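Local coordinates for CAMP factor (Mobiluncus curtisii, PDB 6JLC), which probably acts as a pore-forming toxin that contributes to the lysis of red blood cells by this vaginosis-associated bacterium, at residues K34-K39 / T151-D156; Q97-E102 / E136-Y141; F105-A110 / S129-T134. One frame throughout, in Å; residues are numbered along the deposited sequence.

Contact 1: residues K34-K39 / T151-D156; sequences KADWSK and TIYVKD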
# COMPACT_ATOMS: atom_id res chain seq x y z
N LYS A 34 2.53 5.03 7.09
CA LYS A 34 1.67 5.41 8.19
C LYS A 34 0.20 5.06 7.94
O LYS A 34 -0.66 5.49 8.71
CB LYS A 34 1.81 6.90 8.48
CG LYS A 34 3.19 7.32 9.01
CD LYS A 34 3.28 8.85 9.12
CE LYS A 34 4.56 9.30 9.82
NZ LYS A 34 4.64 10.79 9.89
N ALA A 35 -0.09 4.28 6.89
CA ALA A 35 -1.48 3.93 6.59
C ALA A 35 -2.12 3.20 7.76
O ALA A 35 -1.46 2.44 8.48
CB ALA A 35 -1.56 3.09 5.33
N ASP A 36 -3.42 3.44 7.95
CA ASP A 36 -4.15 2.77 9.01
C ASP A 36 -4.14 1.25 8.83
O ASP A 36 -4.11 0.50 9.82
CB ASP A 36 -5.59 3.30 9.06
CG ASP A 36 -5.65 4.80 9.37
OD1 ASP A 36 -5.60 5.15 10.56
OD2 ASP A 36 -5.74 5.61 8.42
N TRP A 37 -4.14 0.78 7.58
CA TRP A 37 -4.18 -0.66 7.32
C TRP A 37 -2.87 -1.37 7.66
O TRP A 37 -2.86 -2.60 7.77
CB TRP A 37 -4.55 -0.91 5.86
CG TRP A 37 -3.65 -0.25 4.85
CD1 TRP A 37 -2.30 -0.46 4.67
CD2 TRP A 37 -4.03 0.73 3.87
NE1 TRP A 37 -1.83 0.33 3.64
CE2 TRP A 37 -2.87 1.06 3.13
CE3 TRP A 37 -5.24 1.36 3.54
CZ2 TRP A 37 -2.88 2.01 2.09
CZ3 TRP A 37 -5.25 2.29 2.50
CH2 TRP A 37 -4.08 2.60 1.79
N SER A 38 -1.76 -0.64 7.84
CA SER A 38 -0.45 -1.28 7.97
C SER A 38 -0.04 -1.53 9.42
O SER A 38 1.09 -1.97 9.66
CB SER A 38 0.61 -0.43 7.27
OG SER A 38 0.73 0.84 7.89
N LYS A 39 -0.94 -1.30 10.38
CA LYS A 39 -0.59 -1.43 11.79
C LYS A 39 0.05 -2.79 12.10
O LYS A 39 1.05 -2.86 12.82
CB LYS A 39 -1.83 -1.21 12.65
CG LYS A 39 -1.56 -1.16 14.15
CD LYS A 39 -2.86 -1.00 14.93
CE LYS A 39 -2.61 -0.97 16.43
NZ LYS A 39 -3.87 -0.79 17.20
N THR A 151 -5.38 13.84 4.39
CA THR A 151 -5.11 12.58 5.05
C THR A 151 -3.68 12.15 4.73
O THR A 151 -3.00 12.73 3.88
CB THR A 151 -6.09 11.52 4.59
OG1 THR A 151 -5.93 11.33 3.17
CG2 THR A 151 -7.54 11.94 4.90
N ILE A 152 -3.22 11.10 5.41
CA ILE A 152 -1.89 10.58 5.07
C ILE A 152 -1.87 10.01 3.66
O ILE A 152 -0.82 9.97 3.01
CB ILE A 152 -1.45 9.52 6.10
CG1 ILE A 152 -2.33 8.30 5.93
CG2 ILE A 152 -1.55 10.05 7.51
CD1 ILE A 152 -1.56 7.09 5.96
N TYR A 153 -3.03 9.58 3.14
CA TYR A 153 -3.08 9.06 1.78
C TYR A 153 -2.83 10.16 0.75
O TYR A 153 -2.12 9.94 -0.24
CB TYR A 153 -4.41 8.35 1.54
CG TYR A 153 -4.65 7.40 2.69
CD1 TYR A 153 -4.07 6.14 2.70
CD2 TYR A 153 -5.37 7.81 3.81
CE1 TYR A 153 -4.23 5.29 3.78
CE2 TYR A 153 -5.54 6.96 4.90
CZ TYR A 153 -4.97 5.71 4.87
OH TYR A 153 -5.14 4.86 5.95
N VAL A 154 -3.39 11.35 0.98
CA VAL A 154 -3.11 12.49 0.11
C VAL A 154 -1.67 12.95 0.27
O VAL A 154 -0.98 13.25 -0.71
CB VAL A 154 -4.11 13.63 0.39
CG1 VAL A 154 -3.71 14.91 -0.36
CG2 VAL A 154 -5.52 13.23 -0.02
N LYS A 155 -1.20 13.03 1.52
CA LYS A 155 0.20 13.35 1.79
C LYS A 155 1.15 12.37 1.12
O LYS A 155 2.24 12.76 0.68
CB LYS A 155 0.46 13.37 3.30
CG LYS A 155 0.05 14.67 3.99
CD LYS A 155 0.94 15.83 3.54
CE LYS A 155 0.58 17.14 4.25
NZ LYS A 155 1.07 17.12 5.66
N ASP A 156 0.77 11.09 1.03
CA ASP A 156 1.62 10.12 0.35
C ASP A 156 1.69 10.39 -1.14
O ASP A 156 2.74 10.15 -1.76
CB ASP A 156 1.14 8.70 0.64
CG ASP A 156 1.36 8.28 2.11
OD1 ASP A 156 2.27 8.85 2.76
OD2 ASP A 156 0.64 7.39 2.61
O HOH W 1 2.46 7.18 5.21
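The loop segment 34-39, which tightens into a 3-10 turn around residues 36-38, faces the first turn of helix 152-173 where the CA atoms of Ala35 and Ile152 stand 6.8 Å apart. Thr151 caps that helix, its OG1 accepting a weak bond from Val154 N. Tyr153 makes the largest contribution. With CG anti to the carbonyl carbon (chi1 -49°), its phenol swings to the loop and Tyr153 OH donates to Asp36 OD2 at 2.7 Å. The Asp36 side chain crosses that of Tyr153 at about a right angle, and Asp36 OD2 receives this bond on its anti lone pair, away from OD1. Gln97 NE2 of helix 97-114 donates to the same oxygen, so two donors grip it, while His100 stacks on the tyrosine ring. Trp37 comes tip to tip with the phenol: Tyr153 CE1 lies over one indole face, 3.3 Å from Trp37 CH2, with the six-membered rings tilted obliquely at 45°. Ala35 CB fills the angle between them, over the rim of that indole face and 3.8 Å from Tyr153 CE1. The CD1 methyl of Ile152 is also closely packed, 3.2 Å from Ala35 CA; its chi2 of 136°, well off a staggered position, suggests some strain. A water joins the edges, accepting from Lys34 N at 2.9 Å and donating to Asp156 OD1 at 3.0 Å. The contact lies at the junction where the five-helix N-terminal bundle meets the start of the C-terminal three-helix bundle of the CAMP factor fold.

Contact 2: residues Q97-E102 / E136-Y141; sequences QKAHVE and ERVSTY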
# COMPACT_ATOMS: atom_id res chain seq x y z
N GLN A 97 -11.45 10.41 5.90
CA GLN A 97 -10.65 9.57 6.79
C GLN A 97 -11.46 8.41 7.35
O GLN A 97 -10.90 7.32 7.57
CB GLN A 97 -10.05 10.43 7.91
CG GLN A 97 -9.23 9.68 8.95
CD GLN A 97 -7.99 9.00 8.37
OE1 GLN A 97 -7.53 9.34 7.27
NE2 GLN A 97 -7.43 8.06 9.13
N LYS A 98 -12.77 8.60 7.54
CA LYS A 98 -13.64 7.55 8.08
C LYS A 98 -13.59 6.29 7.23
O LYS A 98 -13.64 5.17 7.76
CB LYS A 98 -15.07 8.08 8.17
CG LYS A 98 -16.10 7.15 8.80
CD LYS A 98 -17.51 7.70 8.54
CE LYS A 98 -18.54 7.15 9.51
NZ LYS A 98 -19.07 5.82 9.11
N ALA A 99 -13.51 6.44 5.90
CA ALA A 99 -13.39 5.28 5.03
C ALA A 99 -12.13 4.48 5.35
O ALA A 99 -12.16 3.25 5.38
CB ALA A 99 -13.39 5.70 3.56
N HIS A 100 -11.02 5.18 5.60
CA HIS A 100 -9.76 4.49 5.84
C HIS A 100 -9.68 3.89 7.23
O HIS A 100 -9.04 2.84 7.42
CB HIS A 100 -8.60 5.46 5.63
CG HIS A 100 -8.46 5.88 4.20
ND1 HIS A 100 -8.97 7.08 3.73
CD2 HIS A 100 -7.89 5.27 3.14
CE1 HIS A 100 -8.71 7.18 2.44
NE2 HIS A 100 -8.06 6.09 2.06
N VAL A 101 -10.27 4.55 8.22
CA VAL A 101 -10.31 3.96 9.56
C VAL A 101 -11.07 2.64 9.53
O VAL A 101 -10.62 1.62 10.09
CB VAL A 101 -10.93 4.95 10.56
CG1 VAL A 101 -11.19 4.25 11.90
CG2 VAL A 101 -10.00 6.14 10.75
N GLU A 102 -12.22 2.63 8.86
CA GLU A 102 -13.05 1.43 8.81
C GLU A 102 -12.38 0.32 8.00
O GLU A 102 -12.34 -0.84 8.45
CB GLU A 102 -14.43 1.78 8.25
CG GLU A 102 -15.20 2.74 9.14
CD GLU A 102 -16.64 2.97 8.72
OE1 GLU A 102 -17.12 2.30 7.77
OE2 GLU A 102 -17.29 3.83 9.35
N GLU A 136 -16.67 -2.45 -0.18
CA GLU A 136 -17.82 -1.99 -0.94
C GLU A 136 -18.53 -0.85 -0.21
O GLU A 136 -18.94 0.13 -0.84
CB GLU A 136 -18.78 -3.15 -1.21
CG GLU A 136 -19.93 -2.76 -2.12
CD GLU A 136 -21.03 -3.79 -2.17
OE1 GLU A 136 -20.97 -4.69 -3.03
OE2 GLU A 136 -21.96 -3.71 -1.34
N ARG A 137 -18.66 -0.95 1.12
CA ARG A 137 -19.34 0.11 1.86
C ARG A 137 -18.58 1.43 1.78
O ARG A 137 -19.15 2.47 1.42
CB ARG A 137 -19.53 -0.30 3.32
CG ARG A 137 -20.26 0.76 4.15
CD ARG A 137 -20.14 0.50 5.64
NE ARG A 137 -19.82 -0.89 5.91
CZ ARG A 137 -18.79 -1.29 6.65
NH1 ARG A 137 -17.98 -0.39 7.20
NH2 ARG A 137 -18.58 -2.59 6.84
N VAL A 138 -17.30 1.43 2.14
CA VAL A 138 -16.59 2.70 2.25
C VAL A 138 -16.29 3.29 0.88
O VAL A 138 -15.96 4.48 0.79
CB VAL A 138 -15.29 2.56 3.07
CG1 VAL A 138 -15.60 1.88 4.42
CG2 VAL A 138 -14.24 1.78 2.28
N SER A 139 -16.40 2.49 -0.19
CA SER A 139 -16.21 3.01 -1.54
C SER A 139 -17.25 4.06 -1.89
O SER A 139 -17.00 4.92 -2.74
CB SER A 139 -16.27 1.88 -2.56
OG SER A 139 -15.07 1.15 -2.56
N THR A 140 -18.41 3.98 -1.27
CA THR A 140 -19.49 4.93 -1.49
C THR A 140 -19.43 6.12 -0.54
O THR A 140 -20.30 6.99 -0.60
CB THR A 140 -20.85 4.24 -1.32
OG1 THR A 140 -21.17 4.15 0.07
CG2 THR A 140 -20.83 2.84 -1.92
N TYR A 141 -18.45 6.16 0.37
CA TYR A 141 -18.35 7.31 1.26
C TYR A 141 -17.97 8.55 0.46
O TYR A 141 -17.44 8.47 -0.66
CB TYR A 141 -17.33 7.07 2.36
CG TYR A 141 -17.78 6.13 3.47
CD1 TYR A 141 -19.01 5.48 3.41
CD2 TYR A 141 -16.97 5.89 4.57
CE1 TYR A 141 -19.40 4.62 4.41
CE2 TYR A 141 -17.36 5.03 5.59
CZ TYR A 141 -18.57 4.40 5.51
OH TYR A 141 -18.95 3.54 6.52
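Glu102 leaves its helix with CG anti to the carbonyl carbon (chi1 -64°) and runs on extended, so that its carboxylate reaches across to Tyr141, whose CG takes the same kind of position, and to Arg137, whose chain starts anti to the backbone N and then bends at a nearly eclipsed chi3 of -22°. The outcome is that one oxygen collects two donors. Tyr141 OH gives a short bond of 2.5 Å to Glu102 OE1, and Arg137 NH1 reaches the same OE1 at 2.9 Å as part of a salt bridge. Both approach from above the carboxylate plane, although the acceptor sits at the guanidinium edge, within its plane. The carboxylate stands almost perpendicular to the phenol ring (85°) and meets it at the hydroxyl edge. Its other oxygen is engaged from within the same helix: Lys98, bent at its last torsion, brings NZ to the syn lone pair of Glu102 OE2 at 2.7 Å. Lys98 NZ and Arg137 NH1 remain 6.6 Å apart with the carboxylate as their common partner, a setting consistent with a glutamate that stays ionised.

Beneath this polar cluster the backbones come close, since Ala99 presents only a methyl. Ala99 CB rests against Val138 CB at 3.7 Å and lies equally near CD2 of Tyr141. Val138 CA sits over the centre of the tyrosine ring, so the ring of Tyr141, just past the helix, folds back over the end of helix 121-139, and Lys95 NZ bonds to Tyr141 O just beyond. The whole is an inter-helix salt-bridge network laid over a small apolar seam, joining the start of helix 97-114 to the end of helix 121-139 in the N-terminal bundle.

Contact 3: residues F105-A110 / S129-T134; sequences FSVTRA and SDLRAT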
# COMPACT_ATOMS: atom_id res chain seq x y z
N PHE A 105 -9.42 -1.01 9.99
CA PHE A 105 -9.86 -1.88 11.08
C PHE A 105 -10.20 -3.27 10.55
O PHE A 105 -9.82 -4.28 11.15
CB PHE A 105 -11.07 -1.26 11.76
CG PHE A 105 -11.46 -1.95 13.04
CD1 PHE A 105 -10.54 -2.14 14.06
CD2 PHE A 105 -12.76 -2.41 13.21
CE1 PHE A 105 -10.91 -2.76 15.25
CE2 PHE A 105 -13.13 -3.03 14.41
CZ PHE A 105 -12.20 -3.20 15.42
N SER A 106 -10.91 -3.33 9.43
CA SER A 106 -11.23 -4.61 8.81
C SER A 106 -9.95 -5.37 8.42
O SER A 106 -9.84 -6.58 8.66
CB SER A 106 -12.13 -4.38 7.59
OG SER A 106 -12.38 -5.58 6.89
N VAL A 107 -8.96 -4.67 7.85
CA VAL A 107 -7.69 -5.32 7.54
C VAL A 107 -7.00 -5.81 8.81
O VAL A 107 -6.50 -6.94 8.86
CB VAL A 107 -6.78 -4.38 6.73
CG1 VAL A 107 -5.35 -4.96 6.65
CG2 VAL A 107 -7.36 -4.14 5.34
N THR A 108 -6.96 -4.97 9.84
CA THR A 108 -6.27 -5.36 11.08
C THR A 108 -6.93 -6.59 11.70
O THR A 108 -6.24 -7.53 12.10
CB THR A 108 -6.26 -4.19 12.07
OG1 THR A 108 -5.49 -3.11 11.53
CG2 THR A 108 -5.66 -4.63 13.41
N ARG A 109 -8.26 -6.60 11.78
CA ARG A 109 -8.96 -7.76 12.32
C ARG A 109 -8.66 -9.01 11.51
O ARG A 109 -8.48 -10.09 12.08
CB ARG A 109 -10.48 -7.51 12.35
CG ARG A 109 -10.94 -6.50 13.39
CD ARG A 109 -12.47 -6.50 13.49
NE ARG A 109 -13.00 -7.80 13.88
CZ ARG A 109 -13.95 -8.47 13.23
NH1 ARG A 109 -14.49 -7.97 12.12
NH2 ARG A 109 -14.36 -9.64 13.69
N ALA A 110 -8.61 -8.88 10.18
CA ALA A 110 -8.30 -10.02 9.32
C ALA A 110 -6.89 -10.54 9.59
O ALA A 110 -6.66 -11.76 9.61
CB ALA A 110 -8.44 -9.64 7.84
N SER A 129 -15.25 -12.27 3.82
CA SER A 129 -16.50 -11.58 3.55
C SER A 129 -16.49 -10.17 4.14
O SER A 129 -17.03 -9.23 3.53
CB SER A 129 -17.68 -12.38 4.12
OG SER A 129 -17.80 -13.61 3.43
N ASP A 130 -15.88 -10.00 5.31
CA ASP A 130 -15.88 -8.68 5.95
C ASP A 130 -14.99 -7.70 5.20
O ASP A 130 -15.32 -6.51 5.10
CB ASP A 130 -15.44 -8.80 7.40
CG ASP A 130 -15.41 -7.46 8.11
OD1 ASP A 130 -16.50 -6.89 8.34
OD2 ASP A 130 -14.31 -6.98 8.43
N LEU A 131 -13.84 -8.15 4.71
CA LEU A 131 -13.02 -7.28 3.88
C LEU A 131 -13.79 -6.80 2.66
O LEU A 131 -13.76 -5.61 2.32
CB LEU A 131 -11.74 -8.00 3.46
CG LEU A 131 -10.70 -8.27 4.54
CD1 LEU A 131 -9.69 -9.34 4.06
CD2 LEU A 131 -9.97 -6.97 4.91
N ARG A 132 -14.51 -7.71 1.98
CA ARG A 132 -15.23 -7.32 0.78
C ARG A 132 -16.38 -6.39 1.11
O ARG A 132 -16.60 -5.38 0.41
CB ARG A 132 -15.75 -8.56 0.05
CG ARG A 132 -14.62 -9.40 -0.55
CD ARG A 132 -15.09 -10.77 -0.98
NE ARG A 132 -14.00 -11.54 -1.54
CZ ARG A 132 -14.11 -12.80 -1.95
NH1 ARG A 132 -15.28 -13.42 -1.87
NH2 ARG A 132 -13.05 -13.43 -2.44
N ALA A 133 -17.14 -6.71 2.15
CA ALA A 133 -18.27 -5.86 2.54
C ALA A 133 -17.78 -4.48 2.95
O ALA A 133 -18.43 -3.47 2.64
CB ALA A 133 -19.05 -6.52 3.67
N THR A 134 -16.65 -4.43 3.65
CA THR A 134 -16.15 -3.14 4.13
C THR A 134 -15.65 -2.30 2.96
O THR A 134 -15.95 -1.10 2.89
CB THR A 134 -15.04 -3.35 5.16
OG1 THR A 134 -15.57 -4.09 6.27
CG2 THR A 134 -14.53 -2.01 5.68
O HOH W 2 -11.88 -8.41 8.88
O HOH W 3 -14.08 -5.27 10.67
O HOH W 4 -17.08 -8.70 10.74
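Two neighbouring helices of the N-terminal bundle run almost exactly antiparallel here, as an alpha-helical hairpin: the segment axes make an angle of 173° and approach to 9.4 Å. Ser106 and Asp130 both head toward the opposite helix. Each starts anti to its own backbone N, and this brings Ser106 OG to Asp130 OD2, to which it donates at 2.8 Å. The hydroxyl comes in from well above the carboxylate plane, 48° out of it. The small serine also lets the other helix close in, for Leu131 CD2 lies 3.4 Å from Ser106 OG, and Thr134 packs against Ser106 CB from the next turn.

Leu131 leaves its helix to one side of the other segment, but its two methyls turn in to it and divide the apolar side between them. CD2 meets CG2 of Val107, the two side chains crossing at about a right angle, whereas Leu131 CD1 lies 4.0 Å from Ala110 CB. Helix 68-91 closes over the leucine with Leu77, Ile81 and Thr84, which places this residue in the bundle interior.

Toward the outer side, Arg109 crosses Asp130 at about a right angle with guanidinium and carboxylate planes steeply inclined (72°). Arg109 NH1 stays 3.8 Å from Asp130 OD2, a long salt bridge that water completes: one water accepts from NH1 and donates to OD2, and another makes a similar, weaker link to OD1. Several donors thus converge on Asp130 OD2, which is consistent with a stabilised negative charge. A further water ties backbone to side chain, donating to Ser106 O at 2.7 Å and to Asp130 OD2 at 2.9 Å.

How the contacts relate
From the N terminus, the chain leaves helix 8-31 and enters 34-39, the first half of contact 1, whose partner 151-156 comes only after 111 further residues. That large loop holds both other contacts. Helix 97-114 supplies 97-102 and then 105-110; after the turn, helix 121-139 supplies 129-134 and then 136-141. Contact 3 therefore lies within contact 2, and contact 2 within contact 1, with no crossing. Contacts 2 and 3, centres about 11 Å apart, clamp successive levels of one helical hairpin, whereas contact 1 joins the bundle holding that hairpin to the C-terminal helices. Helix 97-114 takes part in both, since its residues in contacts 2 and 3 also touch contact 1.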